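Local coordinates for GTP cyclohydrolase 1 type 2 homolog (Escherichia coli, Escherichia coli O157:H7, PDB 1NMO), which binds a pair of metal ions in a toroid-shaped hexamer and may take part in breaking down radiation-damaged nucleotides, at residues 37-42 / 50-55; 61-66 / 98-103; 104-109 / 223-228; 214-219 / 240-245. All blocks are in the same frame, centred on the assembly; numbering follows the deposited sequence.

Contact 1 of 4, residues 37-42 / 50-55; sequences KIVTGV and DEAVRL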
loop_
_atom_site.group_PDB
_atom_site.type_symbol
_atom_site.label_atom_id
_atom_site.label_comp_id
_atom_site.label_asym_id
_atom_site.label_seq_id
_atom_site.Cartn_x
_atom_site.Cartn_y
_atom_site.Cartn_z
ATOM N N LYS A 37 40.376 -18.951 4.538
ATOM C CA LYS A 37 39.055 -18.360 4.808
ATOM C C LYS A 37 38.214 -18.393 3.513
ATOM O O LYS A 37 38.677 -17.897 2.476
ATOM C CB LYS A 37 39.292 -16.917 5.317
ATOM C CG LYS A 37 38.023 -16.120 5.579
ATOM C CD LYS A 37 37.535 -16.160 7.025
ATOM C CE LYS A 37 36.063 -15.661 7.107
ATOM N NZ LYS A 37 35.241 -16.186 8.350
ATOM N N ILE A 38 37.012 -18.991 3.543
ATOM C CA ILE A 38 36.235 -19.115 2.312
ATOM C C ILE A 38 34.771 -18.659 2.423
ATOM O O ILE A 38 34.080 -19.013 3.409
ATOM C CB ILE A 38 36.245 -20.588 1.836
ATOM C CG1 ILE A 38 37.658 -21.094 1.714
ATOM C CG2 ILE A 38 35.729 -20.715 0.480
ATOM C CD1 ILE A 38 37.689 -22.368 0.891
ATOM N N VAL A 39 34.330 -17.864 1.433
ATOM C CA VAL A 39 32.974 -17.378 1.324
ATOM C C VAL A 39 32.355 -18.086 0.067
ATOM O O VAL A 39 33.004 -18.179 -1.007
ATOM C CB VAL A 39 32.955 -15.799 1.156
ATOM C CG1 VAL A 39 31.675 -15.337 0.379
ATOM C CG2 VAL A 39 33.077 -15.114 2.529
ATOM N N THR A 40 31.122 -18.603 0.230
ATOM C CA THR A 40 30.421 -19.311 -0.795
ATOM C C THR A 40 29.021 -18.735 -0.924
ATOM O O THR A 40 28.517 -18.070 0.005
ATOM C CB THR A 40 30.311 -20.808 -0.434
ATOM O OG1 THR A 40 29.394 -20.976 0.669
ATOM C CG2 THR A 40 31.701 -21.359 -0.060
ATOM N N GLY A 41 28.396 -18.953 -2.094
ATOM C CA GLY A 41 27.044 -18.457 -2.322
ATOM C C GLY A 41 26.581 -19.010 -3.624
ATOM O O GLY A 41 27.380 -19.651 -4.280
ATOM N N VAL A 42 25.330 -18.773 -4.027
ATOM C CA VAL A 42 24.835 -19.333 -5.315
ATOM C C VAL A 42 25.601 -18.761 -6.575
ATOM O O VAL A 42 25.999 -19.493 -7.485
ATOM C CB VAL A 42 23.317 -18.981 -5.410
ATOM C CG1 VAL A 42 22.744 -19.375 -6.780
ATOM C CG2 VAL A 42 22.533 -19.662 -4.250
ATOM N N ASP A 50 31.781 -8.418 -2.683
ATOM C CA ASP A 50 32.070 -7.378 -1.711
ATOM C C ASP A 50 32.024 -8.053 -0.307
ATOM O O ASP A 50 32.786 -7.709 0.608
ATOM C CB ASP A 50 31.034 -6.237 -1.791
ATOM C CG ASP A 50 31.002 -5.546 -3.162
ATOM O OD1 ASP A 50 32.044 -5.539 -3.903
ATOM O OD2 ASP A 50 29.938 -4.964 -3.466
ATOM N N GLU A 51 31.113 -8.986 -0.096
ATOM C CA GLU A 51 31.106 -9.583 1.229
ATOM C C GLU A 51 32.373 -10.363 1.441
ATOM O O GLU A 51 32.835 -10.414 2.591
ATOM C CB GLU A 51 29.944 -10.511 1.462
ATOM C CG GLU A 51 28.702 -9.797 1.979
ATOM C CD GLU A 51 28.853 -9.280 3.412
ATOM O OE1 GLU A 51 28.984 -10.081 4.345
ATOM O OE2 GLU A 51 28.847 -8.054 3.608
ATOM N N ALA A 52 32.941 -10.983 0.396
ATOM C CA ALA A 52 34.181 -11.732 0.596
ATOM C C ALA A 52 35.368 -10.841 0.905
ATOM O O ALA A 52 36.359 -11.259 1.534
ATOM C CB ALA A 52 34.520 -12.521 -0.622
ATOM N N VAL A 53 35.315 -9.610 0.380
ATOM C CA VAL A 53 36.412 -8.691 0.596
ATOM C C VAL A 53 36.254 -8.185 2.072
ATOM O O VAL A 53 37.198 -8.113 2.808
ATOM C CB VAL A 53 36.324 -7.513 -0.479
ATOM C CG1 VAL A 53 37.104 -6.267 0.011
ATOM C CG2 VAL A 53 36.968 -7.944 -1.785
ATOM N N ARG A 54 35.033 -7.910 2.504
ATOM C CA ARG A 54 34.805 -7.404 3.838
ATOM C C ARG A 54 35.222 -8.463 4.827
ATOM O O ARG A 54 35.881 -8.166 5.828
ATOM C CB ARG A 54 33.318 -7.098 4.014
ATOM C CG ARG A 54 32.921 -6.462 5.341
ATOM C CD ARG A 54 31.402 -6.269 5.416
ATOM N NE ARG A 54 30.661 -7.552 5.626
ATOM C CZ ARG A 54 30.592 -8.204 6.798
ATOM N NH1 ARG A 54 31.199 -7.726 7.896
ATOM N NH2 ARG A 54 29.928 -9.346 6.880
ATOM N N LEU A 55 34.873 -9.722 4.538
ATOM C CA LEU A 55 35.210 -10.825 5.447
ATOM C C LEU A 55 36.680 -11.282 5.278
ATOM O O LEU A 55 37.164 -12.239 5.929
ATOM C CB LEU A 55 34.239 -12.005 5.220
ATOM C CG LEU A 55 32.823 -11.754 5.669
ATOM C CD1 LEU A 55 31.861 -12.778 5.211
ATOM C CD2 LEU A 55 32.811 -11.765 7.166
#
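Val39 of the strand meets Ala52 of the helix that follows it and Leu55 just past its end. Both methyls of Val39 touch Ala52: the CB of Val39 lies 4.0 Å from the CB of Ala52, with CG1 against the same methyl and CG2 near the CA. CG2 alone goes on to the helix end, where Val39 CG2 comes to 3.8 Å from Leu55 CD1, the two side chains crossing at about a right angle. Leu55 reaches back to the strand with its CG opposite its own carbonyl carbon (chi1 -70°). Ala52 also packs on Val60, so the strand 59-62 shares this helix face. At the start of the strand, Lys37 has a bent chain: chi2 of 94° folds its methylenes alongside the end of the helix, where Lys37 CE passes 3.8 Å from Leu55 O, a packing contact. Its NZ is spoken for by a salt bridge to Asp237. On the outer side, Arg54 grips Glu51 side-on, with Arg54 NH2 2.8 Å from Glu51 OE1 in the guanidinium plane and NE on the second oxygen. The helix packs on two neighbouring parallel strands, 37-41 and 59-62, which it connects: a beta-alpha-beta crossover.

Contact 2 of 4, residues 61-66 / 98-103; sequences IVHHGY and LPLDAH. With FE (Fe (III) ion), chain H; FE (Fe (III) ion), chain G.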
loop_
_atom_site.group_PDB
_atom_site.type_symbol
_atom_site.label_atom_id
_atom_site.label_comp_id
_atom_site.label_asym_id
_atom_site.label_seq_id
_atom_site.Cartn_x
_atom_site.Cartn_y
_atom_site.Cartn_z
ATOM N N ILE A 61 33.559 -19.588 -3.493
ATOM C CA ILE A 61 33.088 -20.759 -4.218
ATOM C C ILE A 61 31.577 -20.560 -4.519
ATOM O O ILE A 61 30.810 -20.117 -3.640
ATOM C CB ILE A 61 33.320 -22.047 -3.424
ATOM C CG1 ILE A 61 34.807 -22.199 -3.060
ATOM C CG2 ILE A 61 32.811 -23.195 -4.285
ATOM C CD1 ILE A 61 35.190 -23.516 -2.347
ATOM N N VAL A 62 31.159 -20.867 -5.753
ATOM C CA VAL A 62 29.797 -20.622 -6.185
ATOM C C VAL A 62 29.231 -21.657 -7.120
ATOM O O VAL A 62 29.980 -22.503 -7.595
ATOM C CB VAL A 62 29.689 -19.284 -6.975
ATOM C CG1 VAL A 62 30.035 -18.093 -6.105
ATOM C CG2 VAL A 62 30.563 -19.327 -8.166
ATOM N N HIS A 63 27.895 -21.640 -7.311
ATOM C CA HIS A 63 27.268 -22.538 -8.259
ATOM C C HIS A 63 27.348 -21.922 -9.666
ATOM O O HIS A 63 27.489 -22.665 -10.641
ATOM C CB HIS A 63 25.834 -22.774 -7.918
ATOM C CG HIS A 63 25.116 -23.709 -8.855
ATOM N ND1 HIS A 63 25.714 -24.819 -9.436
ATOM C CD2 HIS A 63 23.829 -23.686 -9.311
ATOM C CE1 HIS A 63 24.825 -25.427 -10.217
ATOM N NE2 HIS A 63 23.673 -24.758 -10.166
ATOM N N HIS A 64 27.245 -20.578 -9.752
ATOM C CA HIS A 64 27.308 -19.816 -11.013
ATOM C C HIS A 64 28.488 -18.814 -11.051
ATOM O O HIS A 64 28.432 -17.693 -10.505
ATOM C CB HIS A 64 26.040 -18.998 -11.232
ATOM C CG HIS A 64 24.787 -19.801 -11.298
ATOM N ND1 HIS A 64 23.873 -19.828 -10.266
ATOM C CD2 HIS A 64 24.281 -20.589 -12.277
ATOM C CE1 HIS A 64 22.854 -20.586 -10.612
ATOM N NE2 HIS A 64 23.073 -21.057 -11.824
ATOM N N GLY A 65 29.567 -19.202 -11.722
ATOM C CA GLY A 65 30.732 -18.325 -11.786
ATOM C C GLY A 65 30.721 -17.623 -13.104
ATOM O O GLY A 65 29.656 -17.160 -13.516
ATOM N N TYR A 66 31.864 -17.580 -13.810
ATOM C CA TYR A 66 31.918 -16.823 -15.087
ATOM C C TYR A 66 32.310 -17.652 -16.322
ATOM O O TYR A 66 32.332 -18.884 -16.294
ATOM C CB TYR A 66 32.931 -15.677 -14.952
ATOM C CG TYR A 66 32.793 -14.801 -13.718
ATOM C CD1 TYR A 66 31.568 -14.530 -13.200
ATOM C CD2 TYR A 66 33.922 -14.244 -13.056
ATOM C CE1 TYR A 66 31.426 -13.755 -12.043
ATOM C CE2 TYR A 66 33.774 -13.450 -11.894
ATOM C CZ TYR A 66 32.504 -13.231 -11.399
ATOM O OH TYR A 66 32.215 -12.550 -10.209
ATOM N N LEU A 98 27.183 -28.005 -13.410
ATOM C CA LEU A 98 26.426 -29.277 -13.342
ATOM C C LEU A 98 26.843 -30.260 -12.260
ATOM O O LEU A 98 25.975 -30.905 -11.574
ATOM C CB LEU A 98 26.360 -29.952 -14.731
ATOM C CG LEU A 98 25.683 -28.968 -15.740
ATOM C CD1 LEU A 98 25.605 -29.575 -17.155
ATOM C CD2 LEU A 98 24.283 -28.610 -15.296
ATOM N N PRO A 99 28.154 -30.391 -12.026
ATOM C CA PRO A 99 28.499 -31.355 -10.970
ATOM C C PRO A 99 27.814 -31.016 -9.658
ATOM O O PRO A 99 27.432 -31.921 -8.859
ATOM C CB PRO A 99 30.031 -31.265 -10.890
ATOM C CG PRO A 99 30.411 -30.904 -12.342
ATOM C CD PRO A 99 29.357 -29.824 -12.644
ATOM N N LEU A 100 27.615 -29.726 -9.400
ATOM C CA LEU A 100 26.969 -29.351 -8.106
ATOM C C LEU A 100 25.436 -29.491 -8.168
ATOM O O LEU A 100 24.750 -29.353 -7.166
ATOM C CB LEU A 100 27.424 -27.941 -7.668
ATOM C CG LEU A 100 27.186 -27.558 -6.184
ATOM C CD1 LEU A 100 27.820 -28.581 -5.229
ATOM C CD2 LEU A 100 27.960 -26.251 -5.969
ATOM N N ASP A 101 24.895 -29.750 -9.347
ATOM C CA ASP A 101 23.459 -30.040 -9.458
ATOM C C ASP A 101 23.260 -31.553 -9.272
ATOM O O ASP A 101 22.442 -31.990 -8.469
ATOM C CB ASP A 101 22.889 -29.636 -10.854
ATOM C CG ASP A 101 22.689 -28.150 -10.972
ATOM O OD1 ASP A 101 22.138 -27.589 -9.996
ATOM O OD2 ASP A 101 23.102 -27.527 -11.986
ATOM N N ALA A 102 24.047 -32.337 -10.024
ATOM C CA ALA A 102 23.957 -33.803 -10.021
ATOM C C ALA A 102 24.472 -34.625 -8.826
ATOM O O ALA A 102 23.883 -35.631 -8.506
ATOM C CB ALA A 102 24.570 -34.354 -11.313
ATOM N N HIS A 103 25.515 -34.233 -8.118
ATOM C CA HIS A 103 25.961 -35.116 -7.002
ATOM C C HIS A 103 24.842 -35.734 -6.106
ATOM O O HIS A 103 24.087 -35.029 -5.441
ATOM C CB HIS A 103 26.999 -34.374 -6.141
ATOM C CG HIS A 103 27.856 -35.281 -5.330
ATOM N ND1 HIS A 103 27.667 -35.467 -3.966
ATOM C CD2 HIS A 103 28.799 -36.182 -5.710
ATOM C CE1 HIS A 103 28.447 -36.447 -3.548
ATOM N NE2 HIS A 103 29.143 -36.900 -4.587
HETATM FE FE FE H . 21.765 -25.515 -11.647
HETATM FE FE FE G . 21.405 -22.385 -11.949
HETATM O O HOH W 1 20.208 -26.715 -12.979
#
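His63 and Asp101 meet on one iron ion, the tight part of this contact. His63 NE2 binds the metal at 2.5 Å, the ion lying at the ring edge in its plane, and the carboxylate of Asp101 straddles the same ion, OD2 at 2.4 Å and OD1 more loosely at 2.7 Å. Its plane is turned 90° from the imidazole. Sharing the metal brings Asp101 OD1 to 3.2 Å from His63 NE2 without a hydrogen bond. Leu100 CB packs obliquely against the ring, 4.0 Å from His63 ND1, while ND1 is held by Trp96 O, which fixes the rotation of the imidazole. Asn108 ND2 lies against Asp101 OD1 in a contact too short to judge. The looser side lies beyond the irons: His64 binds the second ion through NE2 at 2.1 Å but does not touch helix 98-102, and His63 CD2 sits over one face of the His64 ring, offset toward the rim. His64 is partly exposed and packs on Glu197 of the second subunit. Water 1 also binds the first iron, 2.4 Å away. Glu219 completes that ion's protein ligands and bridges it to its partner: the dinuclear metal site of this NIF3-family protein.

Contact 3 of 4, residues 104-109 / 223-228; sequences PELGNN and IRALSE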
loop_
_atom_site.group_PDB
_atom_site.type_symbol
_atom_site.label_atom_id
_atom_site.label_comp_id
_atom_site.label_asym_id
_atom_site.label_seq_id
_atom_site.Cartn_x
_atom_site.Cartn_y
_atom_site.Cartn_z
ATOM N N PRO A 104 24.795 -37.072 -5.988
ATOM C CA PRO A 104 23.717 -37.654 -5.169
ATOM C C PRO A 104 23.639 -37.267 -3.677
ATOM O O PRO A 104 22.621 -37.466 -2.994
ATOM C CB PRO A 104 23.920 -39.158 -5.339
ATOM C CG PRO A 104 24.857 -39.333 -6.573
ATOM C CD PRO A 104 25.779 -38.104 -6.384
ATOM N N GLU A 105 24.722 -36.746 -3.139
ATOM C CA GLU A 105 24.725 -36.446 -1.735
ATOM C C GLU A 105 24.631 -34.958 -1.496
ATOM O O GLU A 105 23.777 -34.483 -0.757
ATOM C CB GLU A 105 26.031 -36.974 -1.132
ATOM C CG GLU A 105 26.338 -36.349 0.220
ATOM C CD GLU A 105 27.726 -36.676 0.763
ATOM O OE1 GLU A 105 28.495 -37.470 0.122
ATOM O OE2 GLU A 105 28.041 -36.133 1.862
ATOM N N LEU A 106 25.511 -34.227 -2.175
ATOM C CA LEU A 106 25.698 -32.763 -2.051
ATOM C C LEU A 106 24.936 -31.905 -3.064
ATOM O O LEU A 106 24.751 -30.698 -2.870
ATOM C CB LEU A 106 27.225 -32.486 -2.218
ATOM C CG LEU A 106 28.232 -32.483 -1.029
ATOM C CD1 LEU A 106 27.717 -33.101 0.226
ATOM C CD2 LEU A 106 29.546 -33.049 -1.482
ATOM N N GLY A 107 24.541 -32.513 -4.162
ATOM C CA GLY A 107 23.868 -31.780 -5.222
ATOM C C GLY A 107 22.610 -30.977 -4.953
ATOM O O GLY A 107 21.902 -31.322 -4.009
ATOM N N ASN A 108 22.320 -29.943 -5.790
ATOM C CA ASN A 108 21.144 -29.104 -5.626
ATOM C C ASN A 108 19.931 -30.031 -5.703
ATOM O O ASN A 108 19.021 -29.902 -4.938
ATOM C CB ASN A 108 20.997 -28.043 -6.733
ATOM C CG ASN A 108 22.072 -26.921 -6.687
ATOM O OD1 ASN A 108 22.421 -26.363 -5.614
ATOM N ND2 ASN A 108 22.566 -26.549 -7.887
ATOM N N ASN A 109 19.919 -30.926 -6.671
ATOM C CA ASN A 109 18.816 -31.863 -6.826
ATOM C C ASN A 109 18.544 -32.719 -5.564
ATOM O O ASN A 109 17.371 -32.824 -5.112
ATOM C CB ASN A 109 19.087 -32.790 -8.034
ATOM C CG ASN A 109 18.672 -32.147 -9.348
ATOM O OD1 ASN A 109 17.846 -31.226 -9.327
ATOM N ND2 ASN A 109 19.221 -32.639 -10.525
ATOM N N ILE A 223 25.447 -25.671 -2.853
ATOM C CA ILE A 223 26.625 -24.928 -2.409
ATOM C C ILE A 223 26.636 -24.854 -0.881
ATOM O O ILE A 223 27.701 -24.829 -0.242
ATOM C CB ILE A 223 26.636 -23.517 -3.088
ATOM C CG1 ILE A 223 27.917 -22.801 -2.807
ATOM C CG2 ILE A 223 25.432 -22.728 -2.647
ATOM C CD1 ILE A 223 27.844 -22.201 -1.426
ATOM N N ARG A 224 25.442 -24.807 -0.284
ATOM C CA ARG A 224 25.357 -24.812 1.163
ATOM C C ARG A 224 25.845 -26.175 1.641
ATOM O O ARG A 224 26.733 -26.275 2.480
ATOM C CB ARG A 224 23.901 -24.544 1.674
ATOM C CG ARG A 224 23.857 -24.429 3.287
ATOM C CD ARG A 224 22.528 -23.731 3.809
ATOM N NE ARG A 224 21.443 -24.334 3.095
ATOM C CZ ARG A 224 20.390 -23.745 2.569
ATOM N NH1 ARG A 224 20.206 -22.437 2.675
ATOM N NH2 ARG A 224 19.544 -24.552 1.900
ATOM N N ALA A 225 25.294 -27.247 1.092
ATOM C CA ALA A 225 25.740 -28.554 1.564
ATOM C C ALA A 225 27.253 -28.698 1.395
ATOM O O ALA A 225 27.918 -29.157 2.311
ATOM C CB ALA A 225 25.021 -29.681 0.812
ATOM N N LEU A 226 27.801 -28.263 0.259
ATOM C CA LEU A 226 29.226 -28.431 0.023
ATOM C C LEU A 226 30.045 -27.637 1.018
ATOM O O LEU A 226 31.097 -28.078 1.511
ATOM C CB LEU A 226 29.541 -28.048 -1.450
ATOM C CG LEU A 226 31.039 -27.931 -1.824
ATOM C CD1 LEU A 226 31.674 -29.326 -1.887
ATOM C CD2 LEU A 226 31.180 -27.249 -3.191
ATOM N N SER A 227 29.545 -26.466 1.381
ATOM C CA SER A 227 30.283 -25.601 2.343
ATOM C C SER A 227 30.396 -26.285 3.705
ATOM O O SER A 227 31.415 -26.135 4.381
ATOM C CB SER A 227 29.579 -24.242 2.523
ATOM O OG SER A 227 29.434 -23.589 1.277
ATOM N N GLU A 228 29.350 -27.039 4.099
ATOM C CA GLU A 228 29.354 -27.764 5.397
ATOM C C GLU A 228 30.275 -28.940 5.203
ATOM O O GLU A 228 31.080 -29.267 6.058
ATOM C CB GLU A 228 27.950 -28.261 5.728
ATOM C CG GLU A 228 26.996 -27.111 5.997
ATOM C CD GLU A 228 25.515 -27.518 5.928
ATOM O OE1 GLU A 228 25.203 -28.549 5.197
ATOM O OE2 GLU A 228 24.680 -26.783 6.589
HETATM O O HOH W 2 24.063 -24.500 -5.289
#
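Leu106 lies against one side of helix 221-233, touching Ala225 and Leu226. The closest approach is made by its carbonyl: Leu106 O is 3.8 Å from Ala225 CB, whereas Leu106 CD1 stands off at 4.4 Å from that methyl. The other branch, CD2, faces Leu226 CD1 at 4.3 Å, a relaxed aliphatic contact. Nearer the metals the chemistry turns polar. Asn108 OD1 is 4.2 Å from Ile223 N, too far for a direct bond, and water 2 fills in, giving a hydrogen to Asn108 OD1 at 2.5 Å and accepting one from Ile223 N at 3.0 Å. One shell out, Asn108 OD1 also accepts from Gly222 N, while ND2 lies against Asp101 at a distance too short to be certain. Leu106 N is held by His103 ND1, and Leu226 rests on Ile10 of helix 3-13. Within helix 221-233, Ile223 O takes both Ser227 N and Ser227 OG, from opposite faces of its carbonyl plane, and Ser227 OG continues to Thr40 of strand 37-41. The buried amide oxygen of Asn108 is thus tied to the start of helix 221-233, directly and through water, which is consistent with a second-shell role beside the iron ligand Asp101.

Contact 4 of 4, residues 214-219 / 240-245; sequences GHHATE and FIDIPN. With FE (Fe (III) ion), chain G; FE (Fe (III) ion), chain H.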
loop_
_atom_site.group_PDB
_atom_site.type_symbol
_atom_site.label_atom_id
_atom_site.label_comp_id
_atom_site.label_asym_id
_atom_site.label_seq_id
_atom_site.Cartn_x
_atom_site.Cartn_y
_atom_site.Cartn_z
ATOM N N GLY A 214 11.414 -21.009 -8.028
ATOM C CA GLY A 214 12.453 -19.994 -7.946
ATOM C C GLY A 214 13.821 -20.504 -8.330
ATOM O O GLY A 214 14.232 -21.550 -7.863
ATOM N N HIS A 215 14.573 -19.771 -9.145
ATOM C CA HIS A 215 15.901 -20.255 -9.529
ATOM C C HIS A 215 16.889 -20.224 -8.375
ATOM O O HIS A 215 17.543 -21.253 -8.003
ATOM C CB HIS A 215 16.495 -19.438 -10.669
ATOM C CG HIS A 215 17.683 -20.099 -11.282
ATOM N ND1 HIS A 215 17.831 -20.275 -12.647
ATOM C CD2 HIS A 215 18.815 -20.572 -10.720
ATOM C CE1 HIS A 215 19.017 -20.806 -12.903
ATOM N NE2 HIS A 215 19.632 -21.000 -11.745
ATOM N N HIS A 216 17.087 -19.017 -7.863
ATOM C CA HIS A 216 17.959 -18.873 -6.677
ATOM C C HIS A 216 17.454 -19.695 -5.448
ATOM O O HIS A 216 18.259 -20.352 -4.734
ATOM C CB HIS A 216 18.006 -17.433 -6.250
ATOM C CG HIS A 216 18.781 -17.226 -4.996
ATOM N ND1 HIS A 216 20.135 -16.904 -4.996
ATOM C CD2 HIS A 216 18.387 -17.250 -3.697
ATOM C CE1 HIS A 216 20.536 -16.733 -3.744
ATOM N NE2 HIS A 216 19.497 -16.934 -2.939
ATOM N N ALA A 217 16.144 -19.621 -5.188
ATOM C CA ALA A 217 15.505 -20.325 -4.093
ATOM C C ALA A 217 15.822 -21.842 -4.088
ATOM O O ALA A 217 16.085 -22.424 -3.039
ATOM C CB ALA A 217 13.957 -20.069 -4.169
ATOM N N THR A 218 15.883 -22.465 -5.260
ATOM C CA THR A 218 16.166 -23.875 -5.356
ATOM C C THR A 218 17.635 -24.290 -5.483
ATOM O O THR A 218 17.950 -25.524 -5.408
ATOM C CB THR A 218 15.346 -24.514 -6.512
ATOM O OG1 THR A 218 15.722 -23.909 -7.777
ATOM C CG2 THR A 218 13.786 -24.267 -6.254
ATOM N N GLU A 219 18.549 -23.304 -5.593
ATOM C CA GLU A 219 19.962 -23.637 -5.751
ATOM C C GLU A 219 20.859 -23.077 -4.647
ATOM O O GLU A 219 22.020 -22.618 -4.867
ATOM C CB GLU A 219 20.452 -23.259 -7.163
ATOM C CG GLU A 219 19.649 -24.096 -8.170
ATOM C CD GLU A 219 20.268 -24.116 -9.524
ATOM O OE1 GLU A 219 21.050 -23.152 -9.814
ATOM O OE2 GLU A 219 19.978 -25.070 -10.292
ATOM N N PHE A 240 28.857 -19.926 4.138
ATOM C CA PHE A 240 27.874 -19.775 3.054
ATOM C C PHE A 240 26.994 -18.526 3.247
ATOM O O PHE A 240 26.336 -18.406 4.286
ATOM C CB PHE A 240 26.949 -20.984 3.007
ATOM C CG PHE A 240 25.724 -20.783 2.147
ATOM C CD1 PHE A 240 25.843 -20.411 0.823
ATOM C CD2 PHE A 240 24.441 -20.939 2.677
ATOM C CE1 PHE A 240 24.708 -20.183 0.041
ATOM C CE2 PHE A 240 23.306 -20.706 1.867
ATOM C CZ PHE A 240 23.448 -20.325 0.566
ATOM N N ILE A 241 26.993 -17.603 2.271
ATOM C CA ILE A 241 26.161 -16.382 2.335
ATOM C C ILE A 241 25.009 -16.424 1.327
ATOM O O ILE A 241 25.262 -16.552 0.106
ATOM C CB ILE A 241 26.994 -15.132 2.036
ATOM C CG1 ILE A 241 28.137 -15.078 3.031
ATOM C CG2 ILE A 241 26.139 -13.843 2.237
ATOM C CD1 ILE A 241 28.850 -13.722 3.060
ATOM N N ASP A 242 23.763 -16.362 1.808
ATOM C CA ASP A 242 22.584 -16.369 0.941
ATOM C C ASP A 242 22.187 -14.898 0.582
ATOM O O ASP A 242 21.571 -14.214 1.380
ATOM C CB ASP A 242 21.421 -17.062 1.672
ATOM C CG ASP A 242 20.083 -17.065 0.843
ATOM O OD1 ASP A 242 20.059 -16.581 -0.316
ATOM O OD2 ASP A 242 19.044 -17.567 1.363
ATOM N N ILE A 243 22.545 -14.390 -0.604
ATOM C CA ILE A 243 22.108 -13.033 -0.980
ATOM C C ILE A 243 20.943 -13.281 -1.884
ATOM O O ILE A 243 21.085 -13.800 -2.971
ATOM C CB ILE A 243 23.164 -12.331 -1.664
ATOM C CG1 ILE A 243 24.436 -12.582 -0.776
ATOM C CG2 ILE A 243 22.689 -10.796 -1.985
ATOM C CD1 ILE A 243 25.684 -11.649 -0.983
ATOM N N PRO A 244 19.743 -12.905 -1.398
ATOM C CA PRO A 244 18.445 -13.034 -2.009
ATOM C C PRO A 244 18.343 -12.501 -3.409
ATOM O O PRO A 244 18.781 -11.374 -3.706
ATOM C CB PRO A 244 17.529 -12.329 -0.998
ATOM C CG PRO A 244 18.215 -12.667 0.340
ATOM C CD PRO A 244 19.631 -12.234 -0.088
ATOM N N ASN A 245 17.753 -13.318 -4.263
ATOM C CA ASN A 245 17.536 -13.019 -5.669
ATOM C C ASN A 245 16.074 -13.537 -5.851
ATOM O O ASN A 245 15.769 -14.690 -5.460
ATOM C CB ASN A 245 18.570 -13.804 -6.492
ATOM C CG ASN A 245 18.391 -13.618 -8.021
ATOM O OD1 ASN A 245 17.254 -13.354 -8.504
ATOM N ND2 ASN A 245 19.492 -13.790 -8.791
HETATM FE FE FE G . 21.405 -22.385 -11.949
HETATM FE FE FE H . 21.765 -25.515 -11.647
HETATM O O HOH W 3 21.366 -15.359 -7.093
HETATM O O HOH W 4 14.543 -17.642 -6.111
HETATM O O HOH W 1 20.208 -26.715 -12.979
#
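This is a polar contact centred on one buried histidine, joining the short helical turn 215-218, which carries His215 and is followed by Glu219, both ligands of the dinuclear iron site, to the C-terminal loop beyond strand 237-240. The central motif is a His-carboxylate hydrogen bond: His216 NE2 gives its proton to Asp242 OD1 at 2.7 Å, with an N-H...O angle of 162°. The acceptor lies in the ring plane, while the nitrogen meets the carboxylate on its syn side, 26° out of the carboxylate plane. With CG opposite its backbone nitrogen (chi1 175°), His216 projects into the loop, which curls round it. Backbone N of Asn245 lies over the centre of one ring face, and Ile243 O comes to 3.1 Å from His216 CE1. At the root of the side chain, His216 CB packs 3.7 Å from Asn245 CB.

The neighbours of His216 face the metals. His215 NE2 binds one iron ion at 2.3 Å; Glu219 binds that same ion through OE1 and the other through OE2, bridging the pair. Thr218 steadies the turn between them, its OG1 bonded to Gly214 O. The loop reaches another chain as well: Asn245 ND2 donates to Glu197 O of the second subunit, and Pro244 O accepts from Arg204 of the same neighbouring subunit. Two waters complete the seam. Water 4 accepts from Ala217 N and donates to Asn245 O, and water 3 joins the remaining ring nitrogen, His216 ND1, at 2.9 Å to Asn245 ND2 at 3.0 Å.

How the contacts relate
Contact 1 lies farthest from the chain centre, partly buried and aliphatic, on one face of the sheet whose strand 37-41 also serves the others: its Val39 bonds to Ile61 of contact 2, and its Thr40 to Ser227 of contact 3 and Ile241 of contact 4. Contacts 2 and 3 are buried, contact 4 partly so; contacts 2 and 4 both meet the second subunit, contact 4 through hydrogen bonds. Metal coordination joins the segments of contact 2, whereas in contact 4 one segment binds the same irons and the join is hydrogen bonding. Contact 3 gives no ligand; Asn108 N bonds to Leu100 O of contact 2, and Ile223 packs on Phe240 of contact 4.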